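Local coordinates for integron cassette protein (Vibrio cholerae, PDB 3FY6) that is of unknown function and is encoded by a mobile integron gene cassette, at residues 36-46 and 57-65. Sequence-based numbering, arbitrary orientation.
Sequences MEISMGAVTIK and WSEETLQDI
Apolar packing joins the hairpin of strands 35-40 and 43-50 to the chain that leaves edge strand 53-57 and enters helix 62-67, on the side of the sheet that helix 77-89 also touches. The one hydrogen bond between the two segments, Ser58 N to Lys46 O (3.0 Å, 140° at the hydrogen), continues the pairing of strands 43-50 and 53-57 just past Trp57. Beyond it the chain bends round Ile45, where a chi1 of 65° sets CG1 between the backbone N and the carbonyl carbon and carries CD1 to the start of the helix, 3.6 Å from Leu62 N and 4.0 Å from Ile65 CD1. Ile45 CG2 rests instead near Glu60 O, which accepts a hydrogen bond from Ser58 OG (2.7 Å). The six-membered ring of Trp57 meets Ile38 CD1 at its edge, in plane, 3.9 Å from CH2, while Met36 CE approaches CZ2 obliquely at 3.5 Å; Trp57 NE1 bonds to Gln82 of helix 77-89. Leu62 CD1 touches Ile38 CG2 at 3.9 Å, and Val43 and Ile65 pass each other in opposite directions, CG1 against CG2, near the turn. Thr61 and Asp64 form a capping box that starts the helix. Cohesion across the contact is thus mostly hydrophobic, while Ser58 OG, Thr61 and Asp64 make hydrogen bonds within 57-65.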
HETATM    1  N   MSE A  36      11.531   0.298  18.511  1.00 22.56           N
HETATM    2  CA  MSE A  36      10.492  -0.704  18.299  1.00 27.76           C
HETATM    3  C   MSE A  36      11.028  -1.763  17.346  1.00 25.80           C
HETATM    4  O   MSE A  36      11.768  -1.444  16.418  1.00 23.93           O
HETATM    5  CB  MSE A  36       9.227  -0.070  17.710  1.00 21.51           C
HETATM    6  CG  MSE A  36       8.197  -1.082  17.209  1.00 25.95           C
HETATM    7 SE   MSE A  36       6.726  -0.227  16.214  0.78 27.53          SE
HETATM    8  CE  MSE A  36       7.714   1.212  15.444  1.00 11.44           C
ATOM      9  N   GLU A  37      10.662  -3.019  17.583  1.00 25.42           N
ATOM     10  CA  GLU A  37      11.001  -4.090  16.656  1.00 27.46           C
ATOM     11  C   GLU A  37       9.758  -4.828  16.200  1.00 25.69           C
ATOM     12  O   GLU A  37       8.777  -4.926  16.934  1.00 27.28           O
ATOM     13  CB  GLU A  37      12.000  -5.065  17.276  1.00 33.76           C
ATOM     14  CG  GLU A  37      13.342  -4.432  17.600  1.00 43.95           C
ATOM     15  CD  GLU A  37      14.387  -5.448  18.019  1.00 56.43           C
ATOM     16  OE1 GLU A  37      14.016  -6.589  18.376  1.00 60.07           O
ATOM     17  OE2 GLU A  37      15.586  -5.099  17.988  1.00 64.17           O
ATOM     18  N   ILE A  38       9.802  -5.322  14.969  1.00 22.09           N
ATOM     19  CA  ILE A  38       8.714  -6.111  14.411  1.00 25.08           C
ATOM     20  C   ILE A  38       9.318  -7.385  13.853  1.00 27.26           C
ATOM     21  O   ILE A  38      10.198  -7.340  12.980  1.00 23.64           O
ATOM     22  CB  ILE A  38       7.984  -5.365  13.286  1.00 24.51           C
ATOM     23  CG1 ILE A  38       7.476  -4.007  13.786  1.00 23.00           C
ATOM     24  CG2 ILE A  38       6.835  -6.203  12.731  1.00 23.99           C
ATOM     25  CD1 ILE A  38       7.305  -2.981  12.668  1.00 22.66           C
ATOM     26  N   SER A  39       8.856  -8.516  14.375  1.00 21.30           N
ATOM     27  CA  SER A  39       9.384  -9.816  13.978  1.00 26.74           C
ATOM     28  C   SER A  39       8.331 -10.674  13.300  1.00 25.88           C
ATOM     29  O   SER A  39       7.171 -10.702  13.704  1.00 22.35           O
ATOM     30  CB  SER A  39       9.935 -10.560  15.198  1.00 30.39           C
ATOM     31  OG  SER A  39      11.104  -9.929  15.688  1.00 34.37           O
HETATM   32  N   MSE A  40       8.758 -11.379  12.263  1.00 33.78           N
HETATM   33  CA  MSE A  40       7.938 -12.377  11.607  1.00 26.91           C
HETATM   34  C   MSE A  40       8.868 -13.555  11.429  1.00 30.43           C
HETATM   35  O   MSE A  40       9.809 -13.491  10.634  1.00 28.16           O
HETATM   36  CB  MSE A  40       7.476 -11.872  10.241  1.00 30.48           C
HETATM   37  CG  MSE A  40       6.102 -12.388   9.813  1.00 40.55           C
HETATM   38 SE   MSE A  40       6.007 -14.262   9.241  0.37 54.05          SE
HETATM   39  CE  MSE A  40       7.649 -14.364   8.189  1.00 48.19           C
ATOM     40  N   GLY A  41       8.636 -14.620  12.187  1.00 34.46           N
ATOM     41  CA  GLY A  41       9.534 -15.759  12.155  1.00 34.81           C
ATOM     42  C   GLY A  41      10.951 -15.345  12.499  1.00 38.20           C
ATOM     43  O   GLY A  41      11.202 -14.790  13.566  1.00 42.33           O
ATOM     44  N   ALA A  42      11.882 -15.596  11.587  1.00 41.44           N
ATOM     45  CA  ALA A  42      13.292 -15.318  11.850  1.00 44.80           C
ATOM     46  C   ALA A  42      13.716 -13.894  11.474  1.00 42.81           C
ATOM     47  O   ALA A  42      14.866 -13.506  11.689  1.00 42.54           O
ATOM     48  CB  ALA A  42      14.166 -16.337  11.129  1.00 50.34           C
ATOM     49  N   VAL A  43      12.791 -13.116  10.918  1.00 30.19           N
ATOM     50  CA  VAL A  43      13.130 -11.796  10.404  1.00 28.74           C
ATOM     51  C   VAL A  43      12.693 -10.686  11.347  1.00 29.02           C
ATOM     52  O   VAL A  43      11.545 -10.647  11.774  1.00 32.01           O
ATOM     53  CB  VAL A  43      12.464 -11.544   9.044  1.00 33.30           C
ATOM     54  CG1 VAL A  43      12.654 -10.108   8.639  1.00 30.68           C
ATOM     55  CG2 VAL A  43      13.025 -12.490   7.987  1.00 39.89           C
ATOM     56  N   THR A  44      13.607  -9.773  11.646  1.00 30.01           N
ATOM     57  CA  THR A  44      13.311  -8.651  12.523  1.00 28.49           C
ATOM     58  C   THR A  44      13.747  -7.333  11.886  1.00 33.13           C
ATOM     59  O   THR A  44      14.895  -7.190  11.464  1.00 26.63           O
ATOM     60  CB  THR A  44      14.029  -8.792  13.888  1.00 31.24           C
ATOM     61  OG1 THR A  44      13.626 -10.011  14.528  1.00 32.30           O
ATOM     62  CG2 THR A  44      13.689  -7.615  14.794  1.00 29.52           C
ATOM     63  N   ILE A  45      12.826  -6.375  11.809  1.00 26.44           N
ATOM     64  CA  ILE A  45      13.184  -5.013  11.439  1.00 28.08           C
ATOM     65  C   ILE A  45      13.056  -4.113  12.663  1.00 27.96           C
ATOM     66  O   ILE A  45      12.355  -4.452  13.625  1.00 19.80           O
ATOM     67  CB  ILE A  45      12.326  -4.478  10.283  1.00 30.35           C
ATOM     68  CG1 ILE A  45      10.861  -4.365  10.706  1.00 24.09           C
ATOM     69  CG2 ILE A  45      12.482  -5.374   9.055  1.00 24.35           C
ATOM     70  CD1 ILE A  45       9.945  -3.886   9.607  1.00 22.48           C
ATOM     71  N   LYS A  46      13.748  -2.979  12.635  1.00 20.48           N
ATOM     72  CA  LYS A  46      13.864  -2.148  13.820  1.00 25.49           C
ATOM     73  C   LYS A  46      13.769  -0.667  13.513  1.00 24.44           C
ATOM     74  O   LYS A  46      14.371  -0.190  12.547  1.00 26.07           O
ATOM     75  CB  LYS A  46      15.195  -2.430  14.525  1.00 29.46           C
ATOM     76  CG  LYS A  46      15.431  -1.559  15.748  1.00 33.32           C
ATOM     77  CD  LYS A  46      16.555  -2.097  16.608  1.00 34.12           C
ATOM     78  CE  LYS A  46      16.876  -1.133  17.730  1.00 41.20           C
ATOM     79  NZ  LYS A  46      17.876  -1.693  18.682  1.00 50.55           N
ATOM     80  N   TRP A  57      14.568   3.954  10.643  1.00 24.53           N
ATOM     81  CA  TRP A  57      14.050   2.631  10.291  1.00 27.48           C
ATOM     82  C   TRP A  57      15.040   1.785   9.501  1.00 26.71           C
ATOM     83  O   TRP A  57      15.885   2.316   8.783  1.00 26.01           O
ATOM     84  CB  TRP A  57      12.774   2.764   9.458  1.00 27.56           C
ATOM     85  CG  TRP A  57      11.532   2.994  10.256  1.00 25.80           C
ATOM     86  CD1 TRP A  57      10.988   4.195  10.599  1.00 23.23           C
ATOM     87  CD2 TRP A  57      10.664   1.989  10.785  1.00 26.01           C
ATOM     88  NE1 TRP A  57       9.841   4.000  11.330  1.00 24.98           N
ATOM     89  CE2 TRP A  57       9.616   2.653  11.451  1.00 28.27           C
ATOM     90  CE3 TRP A  57      10.676   0.589  10.768  1.00 24.99           C
ATOM     91  CZ2 TRP A  57       8.587   1.967  12.094  1.00 30.99           C
ATOM     92  CZ3 TRP A  57       9.656  -0.089  11.409  1.00 25.68           C
ATOM     93  CH2 TRP A  57       8.624   0.599  12.059  1.00 26.02           C
ATOM     94  N   SER A  58      14.905   0.467   9.621  1.00 30.77           N
ATOM     95  CA  SER A  58      15.559  -0.471   8.713  1.00 26.33           C
ATOM     96  C   SER A  58      15.179  -0.112   7.287  1.00 29.09           C
ATOM     97  O   SER A  58      14.081   0.388   7.049  1.00 32.80           O
ATOM     98  CB  SER A  58      15.053  -1.880   8.986  1.00 34.05           C
ATOM     99  OG  SER A  58      13.638  -1.908   8.872  1.00 35.02           O
ATOM    100  N   GLU A  59      16.074  -0.371   6.340  1.00 25.11           N
ATOM    101  CA  GLU A  59      15.777  -0.130   4.932  1.00 28.65           C
ATOM    102  C   GLU A  59      14.854  -1.209   4.361  1.00 30.11           C
ATOM    103  O   GLU A  59      14.113  -0.961   3.416  1.00 33.39           O
ATOM    104  CB  GLU A  59      17.066  -0.037   4.109  1.00 34.17           C
ATOM    105  CG  GLU A  59      17.834   1.252   4.329  1.00 37.48           C
ATOM    106  CD  GLU A  59      19.228   1.208   3.726  1.00 46.82           C
ATOM    107  OE1 GLU A  59      19.654   0.122   3.272  1.00 43.78           O
ATOM    108  OE2 GLU A  59      19.897   2.263   3.712  1.00 52.40           O
ATOM    109  N   GLU A  60      14.919  -2.410   4.927  1.00 27.06           N
ATOM    110  CA  GLU A  60      13.919  -3.433   4.650  1.00 31.60           C
ATOM    111  C   GLU A  60      12.640  -3.002   5.368  1.00 31.67           C
ATOM    112  O   GLU A  60      12.608  -2.958   6.597  1.00 28.62           O
ATOM    113  CB  GLU A  60      14.379  -4.776   5.202  1.00 39.40           C
ATOM    114  CG  GLU A  60      13.650  -5.977   4.630  1.00 47.52           C
ATOM    115  CD  GLU A  60      14.199  -6.385   3.286  1.00 56.85           C
ATOM    116  OE1 GLU A  60      14.306  -5.513   2.395  1.00 67.53           O
ATOM    117  OE2 GLU A  60      14.529  -7.574   3.116  1.00 57.92           O
ATOM    118  N   THR A  61      11.600  -2.659   4.612  1.00 25.60           N
ATOM    119  CA  THR A  61      10.384  -2.112   5.214  1.00 26.01           C
ATOM    120  C   THR A  61       9.423  -3.210   5.659  1.00 22.14           C
ATOM    121  O   THR A  61       9.563  -4.373   5.271  1.00 22.44           O
ATOM    122  CB  THR A  61       9.628  -1.192   4.234  1.00 26.69           C
ATOM    123  OG1 THR A  61       9.175  -1.965   3.116  1.00 24.39           O
ATOM    124  CG2 THR A  61      10.521  -0.050   3.745  1.00 26.76           C
ATOM    125  N   LEU A  62       8.441  -2.824   6.465  1.00 17.90           N
ATOM    126  CA  LEU A  62       7.361  -3.715   6.860  1.00 20.06           C
ATOM    127  C   LEU A  62       6.676  -4.273   5.625  1.00 18.72           C
ATOM    128  O   LEU A  62       6.307  -5.443   5.565  1.00 22.95           O
ATOM    129  CB  LEU A  62       6.341  -2.934   7.687  1.00 27.12           C
ATOM    130  CG  LEU A  62       5.260  -3.783   8.337  1.00 25.98           C
ATOM    131  CD1 LEU A  62       5.913  -4.784   9.270  1.00 25.22           C
ATOM    132  CD2 LEU A  62       4.287  -2.902   9.088  1.00 30.71           C
ATOM    133  N   GLN A  63       6.512  -3.413   4.630  1.00 21.13           N
ATOM    134  CA  GLN A  63       5.898  -3.804   3.379  1.00 26.83           C
ATOM    135  C   GLN A  63       6.706  -4.923   2.711  1.00 27.24           C
ATOM    136  O   GLN A  63       6.138  -5.906   2.231  1.00 26.08           O
ATOM    137  CB  GLN A  63       5.759  -2.577   2.465  1.00 30.27           C
ATOM    138  CG  GLN A  63       4.758  -1.522   2.988  1.00 38.25           C
ATOM    139  CD  GLN A  63       5.308  -0.621   4.114  1.00 37.57           C
ATOM    140  OE1 GLN A  63       6.503  -0.309   4.161  1.00 31.28           O
ATOM    141  NE2 GLN A  63       4.419  -0.181   5.008  1.00 21.97           N
ATOM    142  N   ASP A  64       8.030  -4.779   2.697  1.00 22.17           N
ATOM    143  CA  ASP A  64       8.910  -5.791   2.115  1.00 25.14           C
ATOM    144  C   ASP A  64       8.713  -7.164   2.749  1.00 24.02           C
ATOM    145  O   ASP A  64       8.566  -8.159   2.045  1.00 27.23           O
ATOM    146  CB  ASP A  64      10.384  -5.382   2.250  1.00 35.68           C
ATOM    147  CG  ASP A  64      10.763  -4.224   1.338  1.00 48.11           C
ATOM    148  OD1 ASP A  64      10.029  -3.962   0.358  1.00 46.13           O
ATOM    149  OD2 ASP A  64      11.800  -3.575   1.602  1.00 51.90           O
ATOM    150  N   ILE A  65       8.725  -7.229   4.078  1.00 21.93           N
ATOM    151  CA  ILE A  65       8.611  -8.534   4.739  1.00 31.80           C
ATOM    152  C   ILE A  65       7.220  -9.132   4.548  1.00 28.99           C
ATOM    153  O   ILE A  65       7.075 -10.339   4.380  1.00 31.61           O
ATOM    154  CB  ILE A  65       9.057  -8.522   6.238  1.00 29.75           C
ATOM    155  CG1 ILE A  65       8.103  -7.718   7.110  1.00 40.11           C
ATOM    156  CG2 ILE A  65      10.477  -7.967   6.373  1.00 34.14           C
ATOM    157  CD1 ILE A  65       8.648  -7.462   8.520  1.00 36.10           C
TER